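Local atomic coordinates of putative drug/sodium antiporter (Escherichia coli, PDB entry 4Z3N), a protein that transports the genotoxin colibactin as a MATE-family membrane transporter, probably by antiport. Residues I276-A288 / Y422-Y436. Numbering follows the deposited sequence.
Sequences IYNFFIVRLDVNA and YLLAIVLEMRITGVY. With OLC ((2R)-2,3-dihydroxypropyl (9Z)-octadec-9-enoate), chain B.
Val435 fits as a knob into the hole formed by Tyr277, Phe280, Ile281 and Leu284, joining two helix-to-helix turns at one end of the helical bundle of this MATE transporter. Helix 250-284 gives way to helix 286-322 at Asp285, and the loop 428-431 links helices 417-427 and 432-453. The segments 276-284 and 432-436 run antiparallel, their axes 10.0 Å apart at 165°.

Apolar packing dominates. A beta-branched valine suits the hole because its two methyls diverge: CG1, anti to the backbone N (chi1 -179°), meets Tyr277 CE1 and Ile281 CD1, while CG2 lies 3.8 Å from Leu284 CD1. Ile432 supplies a longer reach, its CD1 passing between Leu284 CB (3.5 Å) and Ala288 CB (3.7 Å), where the small alanine leaves room for the isoleucine. Leu284 also extends CD1 toward Ala425 CB, thus touching both helices of the other turn.

Among the aromatics, the side chains of Phe280 and Tyr422 cross at about a right angle, with Tyr422 CD2 at the phenylalanine ring's edge, 3.9 Å from Phe280 CZ. Tyrosine suits position 277 because its ring packs between monoolein C2, over the centre of one face, and Ile281 CG1 on the other, while the buried hydroxyl is hydrogen-bonded to Gln375 OE1. The hydroxyl oxygen of Tyr277 also reaches the edge of the Tyr436 ring.

Asp285 and Arg431 each stand right before a helix, one in each turn. Asp285's short carboxylate offers OD1 to the open N-H of Asn287 and OD2 to Tyr371 OH. In Arg431 the bend at chi3 (117°) turns the flat guanidinium so that Leu284 CD2 lies over one face, with Leu284 O in plane at its edge, 3.9 Å from Arg431 NH1.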
loop_
_atom_site.group_PDB
_atom_site.type_symbol
_atom_site.label_atom_id
_atom_site.label_comp_id
_atom_site.label_asym_id
_atom_site.label_seq_id
_atom_site.Cartn_x
_atom_site.Cartn_y
_atom_site.Cartn_z
ATOM N N ILE A 276 16.881 -7.216 0.562
ATOM C CA ILE A 276 17.691 -8.228 1.232
ATOM C C ILE A 276 17.336 -9.606 0.717
ATOM O O ILE A 276 18.187 -10.489 0.660
ATOM C CB ILE A 276 17.495 -8.185 2.755
ATOM C CG1 ILE A 276 18.065 -6.873 3.306
ATOM C CG2 ILE A 276 18.077 -9.448 3.422
ATOM C CD1 ILE A 276 17.626 -6.533 4.706
ATOM N N TYR A 277 16.067 -9.777 0.346
ATOM C CA TYR A 277 15.579 -11.021 -0.246
ATOM C C TYR A 277 16.145 -11.218 -1.648
ATOM O O TYR A 277 16.574 -12.313 -2.017
ATOM C CB TYR A 277 14.055 -11.020 -0.297
ATOM C CG TYR A 277 13.414 -12.313 -0.754
ATOM C CD1 TYR A 277 13.258 -13.374 0.117
ATOM C CD2 TYR A 277 12.926 -12.448 -2.045
ATOM C CE1 TYR A 277 12.649 -14.551 -0.283
ATOM C CE2 TYR A 277 12.318 -13.621 -2.463
ATOM C CZ TYR A 277 12.175 -14.672 -1.572
ATOM O OH TYR A 277 11.564 -15.846 -1.979
ATOM N N ASN A 278 16.136 -10.150 -2.433
ATOM C CA ASN A 278 16.686 -10.203 -3.771
ATOM C C ASN A 278 18.183 -10.467 -3.741
ATOM O O ASN A 278 18.678 -11.290 -4.498
ATOM C CB ASN A 278 16.363 -8.914 -4.518
ATOM C CG ASN A 278 14.959 -8.918 -5.055
ATOM O OD1 ASN A 278 14.222 -9.885 -4.854
ATOM N ND2 ASN A 278 14.572 -7.847 -5.742
ATOM N N PHE A 279 18.877 -9.795 -2.828
ATOM C CA PHE A 279 20.308 -9.994 -2.615
ATOM C C PHE A 279 20.642 -11.474 -2.450
ATOM O O PHE A 279 21.455 -12.017 -3.183
ATOM C CB PHE A 279 20.758 -9.194 -1.386
ATOM C CG PHE A 279 22.225 -9.287 -1.084
ATOM C CD1 PHE A 279 23.158 -8.674 -1.906
ATOM C CD2 PHE A 279 22.673 -9.951 0.052
ATOM C CE1 PHE A 279 24.512 -8.741 -1.614
ATOM C CE2 PHE A 279 24.034 -10.027 0.350
ATOM C CZ PHE A 279 24.948 -9.416 -0.481
ATOM N N PHE A 280 19.987 -12.127 -1.499
ATOM C CA PHE A 280 20.224 -13.537 -1.227
ATOM C C PHE A 280 19.870 -14.445 -2.435
ATOM O O PHE A 280 20.640 -15.341 -2.808
ATOM C CB PHE A 280 19.424 -13.969 0.008
ATOM C CG PHE A 280 20.140 -13.746 1.319
ATOM C CD1 PHE A 280 21.101 -14.631 1.756
ATOM C CD2 PHE A 280 19.819 -12.670 2.137
ATOM C CE1 PHE A 280 21.756 -14.443 2.972
ATOM C CE2 PHE A 280 20.469 -12.471 3.358
ATOM C CZ PHE A 280 21.441 -13.357 3.772
ATOM N N ILE A 281 18.709 -14.211 -3.040
ATOM C CA ILE A 281 18.226 -15.073 -4.111
ATOM C C ILE A 281 19.195 -15.080 -5.298
ATOM O O ILE A 281 19.457 -16.120 -5.897
ATOM C CB ILE A 281 16.820 -14.632 -4.592
ATOM C CG1 ILE A 281 15.816 -14.741 -3.452
ATOM C CG2 ILE A 281 16.340 -15.494 -5.729
ATOM C CD1 ILE A 281 15.600 -16.148 -2.968
ATOM N N VAL A 282 19.728 -13.905 -5.609
ATOM C CA VAL A 282 20.579 -13.693 -6.778
ATOM C C VAL A 282 21.974 -14.316 -6.604
ATOM O O VAL A 282 22.481 -14.976 -7.510
ATOM C CB VAL A 282 20.714 -12.170 -7.082
ATOM C CG1 VAL A 282 22.164 -11.764 -7.141
ATOM C CG2 VAL A 282 19.987 -11.803 -8.370
ATOM N N ARG A 283 22.576 -14.111 -5.435
ATOM C CA ARG A 283 23.881 -14.669 -5.116
ATOM C C ARG A 283 23.850 -16.196 -5.007
ATOM O O ARG A 283 24.898 -16.841 -5.043
ATOM C CB ARG A 283 24.420 -14.056 -3.811
ATOM C CG ARG A 283 25.742 -14.661 -3.324
ATOM C CD ARG A 283 26.515 -13.710 -2.414
ATOM N NE ARG A 283 26.339 -14.023 -0.997
ATOM C CZ ARG A 283 27.066 -14.915 -0.326
ATOM N NH1 ARG A 283 28.022 -15.599 -0.941
ATOM N NH2 ARG A 283 26.835 -15.127 0.964
ATOM N N LEU A 284 22.662 -16.780 -4.887
ATOM C CA LEU A 284 22.558 -18.239 -4.769
ATOM C C LEU A 284 22.215 -18.920 -6.096
ATOM O O LEU A 284 22.939 -19.808 -6.535
ATOM C CB LEU A 284 21.537 -18.626 -3.713
ATOM C CG LEU A 284 21.977 -18.471 -2.260
ATOM C CD1 LEU A 284 20.830 -18.865 -1.317
ATOM C CD2 LEU A 284 23.239 -19.278 -1.987
ATOM N N ASP A 285 21.064 -18.582 -6.671
ATOM C CA ASP A 285 20.749 -18.968 -8.042
ATOM C C ASP A 285 19.968 -17.879 -8.802
ATOM O O ASP A 285 18.852 -17.517 -8.441
ATOM C CB ASP A 285 19.986 -20.295 -8.030
ATOM C CG ASP A 285 19.695 -20.826 -9.417
ATOM O OD1 ASP A 285 19.256 -20.044 -10.290
ATOM O OD2 ASP A 285 19.891 -22.043 -9.630
ATOM N N VAL A 286 20.549 -17.421 -9.897
ATOM C CA VAL A 286 19.974 -16.419 -10.783
ATOM C C VAL A 286 18.557 -16.763 -11.255
ATOM O O VAL A 286 17.777 -15.865 -11.578
ATOM C CB VAL A 286 20.916 -16.233 -12.025
ATOM C CG1 VAL A 286 20.342 -15.293 -13.075
ATOM C CG2 VAL A 286 22.269 -15.748 -11.563
ATOM N N ASN A 287 18.231 -18.057 -11.324
ATOM C CA ASN A 287 16.903 -18.497 -11.786
ATOM C C ASN A 287 15.798 -18.220 -10.741
ATOM O O ASN A 287 14.674 -17.839 -11.086
ATOM C CB ASN A 287 16.916 -19.988 -12.140
ATOM C CG ASN A 287 17.869 -20.324 -13.292
ATOM O OD1 ASN A 287 17.677 -19.873 -14.422
ATOM N ND2 ASN A 287 18.879 -21.147 -13.009
ATOM N N ALA A 288 16.138 -18.402 -9.465
ATOM C CA ALA A 288 15.237 -18.075 -8.365
ATOM C C ALA A 288 14.876 -16.584 -8.377
ATOM O O ALA A 288 13.752 -16.194 -8.028
ATOM C CB ALA A 288 15.856 -18.466 -7.043
ATOM N N TYR A 422 20.076 -16.476 6.943
ATOM C CA TYR A 422 21.517 -16.696 6.960
ATOM C C TYR A 422 21.821 -18.070 7.546
ATOM O O TYR A 422 22.598 -18.840 6.977
ATOM C CB TYR A 422 22.257 -15.606 7.745
ATOM C CG TYR A 422 23.711 -15.540 7.330
ATOM C CD1 TYR A 422 24.654 -16.416 7.871
ATOM C CD2 TYR A 422 24.139 -14.644 6.351
ATOM C CE1 TYR A 422 25.994 -16.384 7.463
ATOM C CE2 TYR A 422 25.479 -14.597 5.944
ATOM C CZ TYR A 422 26.397 -15.470 6.507
ATOM O OH TYR A 422 27.714 -15.435 6.106
ATOM N N LEU A 423 21.186 -18.375 8.669
ATOM C CA LEU A 423 21.328 -19.674 9.309
ATOM C C LEU A 423 20.989 -20.834 8.370
ATOM O O LEU A 423 21.781 -21.767 8.214
ATOM C CB LEU A 423 20.440 -19.746 10.538
ATOM C CG LEU A 423 20.513 -21.124 11.177
ATOM C CD1 LEU A 423 21.975 -21.390 11.452
ATOM C CD2 LEU A 423 19.664 -21.221 12.446
ATOM N N LEU A 424 19.813 -20.775 7.743
ATOM C CA LEU A 424 19.311 -21.889 6.933
ATOM C C LEU A 424 19.952 -21.969 5.538
ATOM O O LEU A 424 20.236 -23.058 5.053
ATOM C CB LEU A 424 17.784 -21.804 6.793
ATOM C CG LEU A 424 16.937 -22.055 8.039
ATOM C CD1 LEU A 424 15.449 -22.088 7.721
ATOM C CD2 LEU A 424 17.351 -23.340 8.709
ATOM N N ALA A 425 20.160 -20.829 4.892
ATOM C CA ALA A 425 20.685 -20.829 3.533
ATOM C C ALA A 425 22.227 -20.952 3.438
ATOM O O ALA A 425 22.769 -21.356 2.402
ATOM C CB ALA A 425 20.221 -19.582 2.809
ATOM N N ILE A 426 22.934 -20.606 4.509
ATOM C CA ILE A 426 24.388 -20.660 4.479
ATOM C C ILE A 426 24.948 -21.664 5.467
ATOM O O ILE A 426 25.524 -22.668 5.065
ATOM C CB ILE A 426 25.016 -19.299 4.776
ATOM C CG1 ILE A 426 24.349 -18.187 3.949
ATOM C CG2 ILE A 426 26.495 -19.366 4.516
ATOM C CD1 ILE A 426 24.402 -18.372 2.432
ATOM N N VAL A 427 24.787 -21.396 6.757
ATOM C CA VAL A 427 25.376 -22.253 7.789
ATOM C C VAL A 427 24.896 -23.689 7.611
ATOM O O VAL A 427 25.671 -24.551 7.195
ATOM C CB VAL A 427 25.037 -21.752 9.209
ATOM C CG1 VAL A 427 25.578 -22.696 10.257
ATOM C CG2 VAL A 427 25.593 -20.366 9.419
ATOM N N LEU A 428 23.624 -23.946 7.915
ATOM C CA LEU A 428 22.986 -25.163 7.439
ATOM C C LEU A 428 23.021 -24.974 5.945
ATOM O O LEU A 428 22.964 -23.843 5.476
ATOM C CB LEU A 428 21.570 -25.327 7.982
ATOM C CG LEU A 428 21.518 -25.717 9.458
ATOM C CD1 LEU A 428 22.352 -26.967 9.710
ATOM C CD2 LEU A 428 22.017 -24.579 10.319
ATOM N N GLU A 429 23.177 -26.035 5.180
ATOM C CA GLU A 429 23.620 -25.824 3.804
ATOM C C GLU A 429 22.477 -25.770 2.802
ATOM O O GLU A 429 22.719 -25.779 1.596
ATOM C CB GLU A 429 24.669 -26.874 3.411
ATOM C CG GLU A 429 26.049 -26.554 4.003
ATOM C CD GLU A 429 27.058 -27.681 3.868
ATOM O OE1 GLU A 429 26.850 -28.595 3.037
ATOM O OE2 GLU A 429 28.070 -27.647 4.603
ATOM N N MET A 430 21.241 -25.716 3.305
ATOM C CA MET A 430 20.039 -25.489 2.478
ATOM C C MET A 430 20.344 -24.264 1.650
ATOM O O MET A 430 21.150 -23.442 2.085
ATOM C CB MET A 430 18.798 -25.276 3.359
ATOM C CG MET A 430 18.698 -26.268 4.515
ATOM S SD MET A 430 17.349 -26.062 5.684
ATOM C CE MET A 430 15.967 -25.872 4.554
ATOM N N ARG A 431 19.834 -24.124 0.435
ATOM C CA ARG A 431 20.275 -22.903 -0.236
ATOM C C ARG A 431 19.130 -21.949 -0.554
ATOM O O ARG A 431 18.784 -21.102 0.278
ATOM C CB ARG A 431 21.047 -23.246 -1.511
ATOM C CG ARG A 431 22.203 -24.229 -1.288
ATOM C CD ARG A 431 23.105 -24.341 -2.524
ATOM N NE ARG A 431 24.472 -23.880 -2.260
ATOM C CZ ARG A 431 25.099 -22.919 -2.937
ATOM N NH1 ARG A 431 24.500 -22.295 -3.949
ATOM N NH2 ARG A 431 26.339 -22.581 -2.601
ATOM N N ILE A 432 18.462 -22.150 -1.681
ATOM C CA ILE A 432 17.310 -21.327 -2.006
ATOM C C ILE A 432 16.117 -21.757 -1.139
ATOM O O ILE A 432 15.338 -20.919 -0.698
ATOM C CB ILE A 432 16.978 -21.409 -3.503
ATOM C CG1 ILE A 432 18.064 -20.684 -4.316
ATOM C CG2 ILE A 432 15.598 -20.838 -3.794
ATOM C CD1 ILE A 432 18.083 -19.197 -4.140
ATOM N N THR A 433 16.004 -23.057 -0.878
ATOM C CA THR A 433 14.973 -23.590 0.012
ATOM C C THR A 433 15.100 -22.973 1.394
ATOM O O THR A 433 14.108 -22.822 2.119
ATOM C CB THR A 433 15.058 -25.127 0.138
ATOM O OG1 THR A 433 14.524 -25.727 -1.041
ATOM C CG2 THR A 433 14.258 -25.620 1.317
ATOM N N GLY A 434 16.332 -22.611 1.753
ATOM C CA GLY A 434 16.609 -21.980 3.033
ATOM C C GLY A 434 16.126 -20.539 3.071
ATOM O O GLY A 434 15.650 -20.089 4.088
ATOM N N VAL A 435 16.275 -19.816 1.971
ATOM C CA VAL A 435 15.727 -18.482 1.863
ATOM C C VAL A 435 14.215 -18.510 2.086
ATOM O O VAL A 435 13.685 -17.813 2.954
ATOM C CB VAL A 435 16.016 -17.857 0.476
ATOM C CG1 VAL A 435 15.449 -16.438 0.406
ATOM C CG2 VAL A 435 17.512 -17.866 0.167
ATOM N N TYR A 436 13.528 -19.327 1.291
ATOM C CA TYR A 436 12.084 -19.452 1.364
ATOM C C TYR A 436 11.598 -19.690 2.804
ATOM O O TYR A 436 10.671 -19.018 3.280
ATOM C CB TYR A 436 11.612 -20.587 0.474
ATOM C CG TYR A 436 11.918 -20.428 -0.983
ATOM C CD1 TYR A 436 12.179 -19.187 -1.537
ATOM C CD2 TYR A 436 11.928 -21.539 -1.817
ATOM C CE1 TYR A 436 12.441 -19.056 -2.903
ATOM C CE2 TYR A 436 12.186 -21.429 -3.166
ATOM C CZ TYR A 436 12.441 -20.192 -3.708
ATOM O OH TYR A 436 12.690 -20.118 -5.053
HETATM C C18 OLC B . 3.143 -6.391 3.064
HETATM C C10 OLC B . 5.236 -14.910 2.456
HETATM C C9 OLC B . 5.139 -14.403 1.210
HETATM C C17 OLC B . 3.351 -7.853 2.719
HETATM C C11 OLC B . 5.927 -14.138 3.563
HETATM C C8 OLC B . 5.265 -15.334 0.014
HETATM C C24 OLC B . 12.705 -11.894 4.041
HETATM C C16 OLC B . 4.361 -8.446 3.676
HETATM C C12 OLC B . 6.458 -12.792 3.087
HETATM C C7 OLC B . 5.042 -14.607 -1.300
HETATM C C15 OLC B . 4.511 -9.942 3.431
HETATM C C13 OLC B . 6.169 -11.722 4.141
HETATM C C6 OLC B . 6.269 -13.804 -1.688
HETATM C C14 OLC B . 5.977 -10.337 3.547
HETATM C C5 OLC B . 7.527 -14.633 -1.534
HETATM C C4 OLC B . 8.736 -13.716 -1.410
HETATM C C3 OLC B . 8.478 -12.638 -0.375
HETATM C C2 OLC B . 9.765 -11.983 0.089
HETATM C C21 OLC B . 10.273 -11.413 3.778
HETATM C C1 OLC B . 9.599 -11.461 1.511
HETATM C C22 OLC B . 11.512 -11.153 4.617
HETATM O O19 OLC B . 8.515 -11.085 1.933
HETATM O O25 OLC B . 13.839 -11.051 4.071
HETATM O O23 OLC B . 11.795 -9.767 4.632
HETATM O O20 OLC B . 10.662 -11.547 2.421
#